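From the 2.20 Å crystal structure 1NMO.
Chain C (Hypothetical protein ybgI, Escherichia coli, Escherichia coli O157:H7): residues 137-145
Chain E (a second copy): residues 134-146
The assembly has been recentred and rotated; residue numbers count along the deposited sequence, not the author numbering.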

# COMPACT_ATOMS: atom_id res chain seq x y z
N VAL C 137 -21.57 -8.16 -10.07
CA VAL C 137 -20.48 -8.89 -9.43
C VAL C 137 -20.48 -8.70 -7.91
O VAL C 137 -21.17 -7.80 -7.36
CB VAL C 137 -19.15 -8.40 -9.92
CG1 VAL C 137 -19.08 -8.60 -11.43
CG2 VAL C 137 -19.01 -6.89 -9.61
N PRO C 138 -19.74 -9.57 -7.19
CA PRO C 138 -19.70 -9.39 -5.72
C PRO C 138 -18.99 -8.08 -5.40
O PRO C 138 -18.24 -7.52 -6.22
CB PRO C 138 -18.89 -10.59 -5.23
CG PRO C 138 -19.23 -11.70 -6.33
CD PRO C 138 -19.06 -10.82 -7.60
N GLY C 139 -19.16 -7.58 -4.19
CA GLY C 139 -18.52 -6.29 -3.88
C GLY C 139 -17.02 -6.22 -4.09
O GLY C 139 -16.45 -5.16 -4.49
N LEU C 140 -16.34 -7.33 -3.81
CA LEU C 140 -14.90 -7.37 -3.91
C LEU C 140 -14.47 -7.13 -5.36
O LEU C 140 -13.54 -6.36 -5.68
CB LEU C 140 -14.39 -8.70 -3.37
CG LEU C 140 -12.84 -8.82 -3.51
CD1 LEU C 140 -12.13 -7.88 -2.57
CD2 LEU C 140 -12.42 -10.26 -3.21
N GLU C 141 -15.21 -7.73 -6.26
CA GLU C 141 -14.87 -7.59 -7.67
C GLU C 141 -15.23 -6.22 -8.20
O GLU C 141 -14.51 -5.68 -9.04
CB GLU C 141 -15.60 -8.64 -8.45
CG GLU C 141 -15.01 -8.92 -9.77
CD GLU C 141 -15.64 -10.17 -10.34
OE1 GLU C 141 -16.09 -11.06 -9.51
OE2 GLU C 141 -15.65 -10.25 -11.61
N LEU C 142 -16.32 -5.65 -7.70
CA LEU C 142 -16.74 -4.33 -8.14
C LEU C 142 -15.61 -3.34 -7.75
O LEU C 142 -15.35 -2.35 -8.47
CB LEU C 142 -18.13 -3.93 -7.50
CG LEU C 142 -18.62 -2.52 -7.82
CD1 LEU C 142 -18.35 -2.37 -9.28
CD2 LEU C 142 -20.12 -2.17 -7.47
N ALA C 143 -14.93 -3.58 -6.62
CA ALA C 143 -13.86 -2.67 -6.24
C ALA C 143 -12.68 -2.74 -7.20
O ALA C 143 -12.05 -1.72 -7.48
CB ALA C 143 -13.36 -2.97 -4.87
N SER C 144 -12.34 -3.94 -7.66
CA SER C 144 -11.22 -4.10 -8.60
C SER C 144 -11.58 -3.49 -9.93
O SER C 144 -10.72 -2.96 -10.65
CB SER C 144 -10.94 -5.61 -8.82
OG SER C 144 -10.67 -6.25 -7.56
N TRP C 145 -12.86 -3.62 -10.31
CA TRP C 145 -13.31 -3.06 -11.59
C TRP C 145 -13.27 -1.54 -11.55
O TRP C 145 -12.83 -0.91 -12.50
CB TRP C 145 -14.72 -3.54 -11.87
CG TRP C 145 -15.40 -2.91 -13.03
CD1 TRP C 145 -16.55 -2.16 -12.99
CD2 TRP C 145 -15.16 -3.17 -14.42
NE1 TRP C 145 -17.05 -1.96 -14.25
CE2 TRP C 145 -16.21 -2.58 -15.15
CE3 TRP C 145 -14.16 -3.86 -15.12
CZ2 TRP C 145 -16.31 -2.66 -16.55
CZ3 TRP C 145 -14.25 -3.92 -16.52
CH2 TRP C 145 -15.32 -3.33 -17.21
N THR E 134 -12.77 -17.54 -6.54
CA THR E 134 -13.46 -17.35 -7.80
C THR E 134 -13.04 -15.98 -8.17
O THR E 134 -13.16 -15.59 -9.30
CB THR E 134 -15.02 -17.33 -7.66
OG1 THR E 134 -15.41 -16.63 -6.44
CG2 THR E 134 -15.60 -18.79 -7.69
N MSE E 135 -12.53 -15.25 -7.18
CA MSE E 135 -12.03 -13.86 -7.38
C MSE E 135 -10.57 -13.74 -6.92
O MSE E 135 -10.33 -13.29 -5.83
CB MSE E 135 -12.90 -12.83 -6.59
CG MSE E 135 -14.33 -12.58 -7.18
SE MSE E 135 -15.59 -11.64 -5.89
CE MSE E 135 -15.76 -13.10 -4.63
N PRO E 136 -9.59 -14.12 -7.77
CA PRO E 136 -8.18 -14.02 -7.40
C PRO E 136 -7.81 -12.53 -7.20
O PRO E 136 -8.03 -11.73 -8.11
CB PRO E 136 -7.45 -14.60 -8.61
CG PRO E 136 -8.50 -15.60 -9.26
CD PRO E 136 -9.75 -14.67 -9.13
N VAL E 137 -7.26 -12.18 -6.04
CA VAL E 137 -6.85 -10.81 -5.74
C VAL E 137 -5.51 -10.86 -5.03
O VAL E 137 -5.07 -11.94 -4.68
CB VAL E 137 -7.88 -10.11 -4.85
CG1 VAL E 137 -9.13 -9.96 -5.61
CG2 VAL E 137 -8.19 -10.95 -3.59
N PRO E 138 -4.82 -9.72 -4.88
CA PRO E 138 -3.50 -9.59 -4.20
C PRO E 138 -3.71 -9.94 -2.74
O PRO E 138 -4.87 -10.01 -2.31
CB PRO E 138 -3.17 -8.10 -4.35
CG PRO E 138 -3.74 -7.78 -5.78
CD PRO E 138 -5.13 -8.49 -5.65
N GLY E 139 -2.64 -10.11 -1.97
CA GLY E 139 -2.81 -10.46 -0.58
C GLY E 139 -3.51 -9.45 0.25
O GLY E 139 -4.34 -9.80 1.12
N LEU E 140 -3.17 -8.19 0.04
CA LEU E 140 -3.80 -7.10 0.75
C LEU E 140 -5.37 -7.06 0.64
O LEU E 140 -6.09 -6.85 1.63
CB LEU E 140 -3.25 -5.77 0.21
CG LEU E 140 -3.97 -4.53 0.75
CD1 LEU E 140 -3.76 -4.36 2.29
CD2 LEU E 140 -3.28 -3.33 0.08
N GLU E 141 -5.87 -7.27 -0.57
CA GLU E 141 -7.30 -7.22 -0.86
C GLU E 141 -8.01 -8.42 -0.31
O GLU E 141 -9.16 -8.33 0.04
CB GLU E 141 -7.53 -7.20 -2.37
CG GLU E 141 -7.44 -5.88 -3.05
CD GLU E 141 -6.00 -5.26 -3.06
OE1 GLU E 141 -4.95 -5.93 -3.34
OE2 GLU E 141 -5.93 -4.05 -2.78
N LEU E 142 -7.35 -9.56 -0.33
CA LEU E 142 -7.97 -10.75 0.26
C LEU E 142 -8.17 -10.50 1.77
O LEU E 142 -9.19 -10.90 2.37
CB LEU E 142 -7.08 -11.98 0.01
CG LEU E 142 -7.68 -13.14 0.75
CD1 LEU E 142 -9.24 -13.25 0.50
CD2 LEU E 142 -6.97 -14.42 0.21
N ALA E 143 -7.20 -9.79 2.38
CA ALA E 143 -7.29 -9.39 3.80
C ALA E 143 -8.58 -8.56 4.03
O ALA E 143 -9.36 -8.73 5.04
CB ALA E 143 -6.05 -8.50 4.16
N SER E 144 -8.82 -7.66 3.10
CA SER E 144 -9.99 -6.79 3.23
C SER E 144 -11.31 -7.54 2.98
O SER E 144 -12.33 -7.23 3.57
CB SER E 144 -9.84 -5.62 2.26
OG SER E 144 -11.00 -4.77 2.31
N TRP E 145 -11.29 -8.51 2.09
CA TRP E 145 -12.47 -9.32 1.77
C TRP E 145 -12.80 -10.12 3.04
O TRP E 145 -13.97 -10.21 3.48
CB TRP E 145 -12.07 -10.28 0.62
CG TRP E 145 -13.04 -11.34 0.24
CD1 TRP E 145 -12.73 -12.65 -0.01
CD2 TRP E 145 -14.44 -11.21 -0.02
NE1 TRP E 145 -13.86 -13.34 -0.41
CE2 TRP E 145 -14.91 -12.48 -0.42
CE3 TRP E 145 -15.33 -10.16 0.04
CZ2 TRP E 145 -16.25 -12.70 -0.75
CZ3 TRP E 145 -16.66 -10.39 -0.30
CH2 TRP E 145 -17.11 -11.62 -0.69
N ILE E 146 -11.76 -10.73 3.62
CA ILE E 146 -11.92 -11.52 4.85
C ILE E 146 -12.47 -10.63 5.94
O ILE E 146 -13.45 -11.02 6.64
CB ILE E 146 -10.56 -12.13 5.31
CG1 ILE E 146 -10.31 -13.37 4.47
CG2 ILE E 146 -10.60 -12.63 6.81
CD1 ILE E 146 -8.83 -13.76 4.14

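The two stretches are equivalent segments of two copies of one protein, but they do not meet through equivalent residues. The CA atoms of Leu140(C) and Trp145(E) lie 6.5 Å apart, those of Glu141(C) and Met135(E) 6.9 Å, and those of Ser144(C) and Val137(E) 8.5 Å. One side of chain C, from Pro138(C) to Ser144(C), therefore faces two parts of chain E: the segment at 135-137 that precedes its helix, and the helix itself near Trp145(E). No hydrogen bond crosses between the stretches, and the 384 Å² buried, both sides summed, is closed by side-chain packing.

The backbone hydrogen bonds described here lie within each stretch; none joins the two. In both copies a proline occupies the N-cap position, and its carbonyl accepts the first helical bond: Leu142(C) N to Pro138(C) O is 3.1 Å, and Leu142(E) N to Pro138(E) O is 3.2 Å. The i to i+4 pattern then continues, as in Trp145(C) N to Glu141(C) O at 2.9 Å and Trp145(E) N to Glu141(E) O at 3.0 Å. Ser144(C), with chi1 in the m well, also turns OG back to Leu140(C) O, 3.4 Å away, in a weak hydrogen bond.

Apolar packing centres on Leu140(C), which has the largest covered area of any residue in either stretch, 126 Å². Its CA-to-CB bond points toward chain E, and with its t, p rotamer both methyls reach Trp145(E): CD2 lies 3.7 Å from Trp145(E) CG, and CD1 lies 4.0 Å from Trp145(E) CB. CD2 also lies 4.1 Å from Val137(E) CG1, while CD1 approaches the backbone, 4.0 Å from Glu141(E) O, a van der Waals contact.

The approach to the tryptophan is also a CH-pi interaction. Leu140(C) CD2 stands 3.9 Å from the centroid of the five-membered ring of Trp145(E), whose atoms are CG, CD1, NE1, CE2 and CD2, and only 20° off the ring normal. The methyl thus sits over the ring face, where its weakly polarised C-H bonds can meet the pi electrons. The indole NE1 is hydrogen-bonded elsewhere in the structure.

Selenomethionine Met135(E) supplies the second apolar focus, with 91 Å² covered. Its m, t, m side chain reaches toward the N-terminal end of the chain C helix, placing SE 3.5 Å from Pro138(C) CB and 4.1 Å from Leu140(C) CB. The large, polarisable selenium favours dispersion with these aliphatic carbons, and the proline CB, itself directed toward chain E, makes the closer of the two contacts.

Polar side chains take part without forming polar bonds across the contact. The CB of Glu141(C) points sideways, yet its extended side chain brings OE1 to 3.3 Å from Met135(E) CG, so a carboxylate oxygen touches a methylene carbon. Ser144(C) OG reaches only 4.5 Å from Val137(E) CG1, a loose contact with a methyl. Glu141(E) starts toward chain C, but the end of its side chain leads away, and its OE2 is hydrogen-bonded elsewhere.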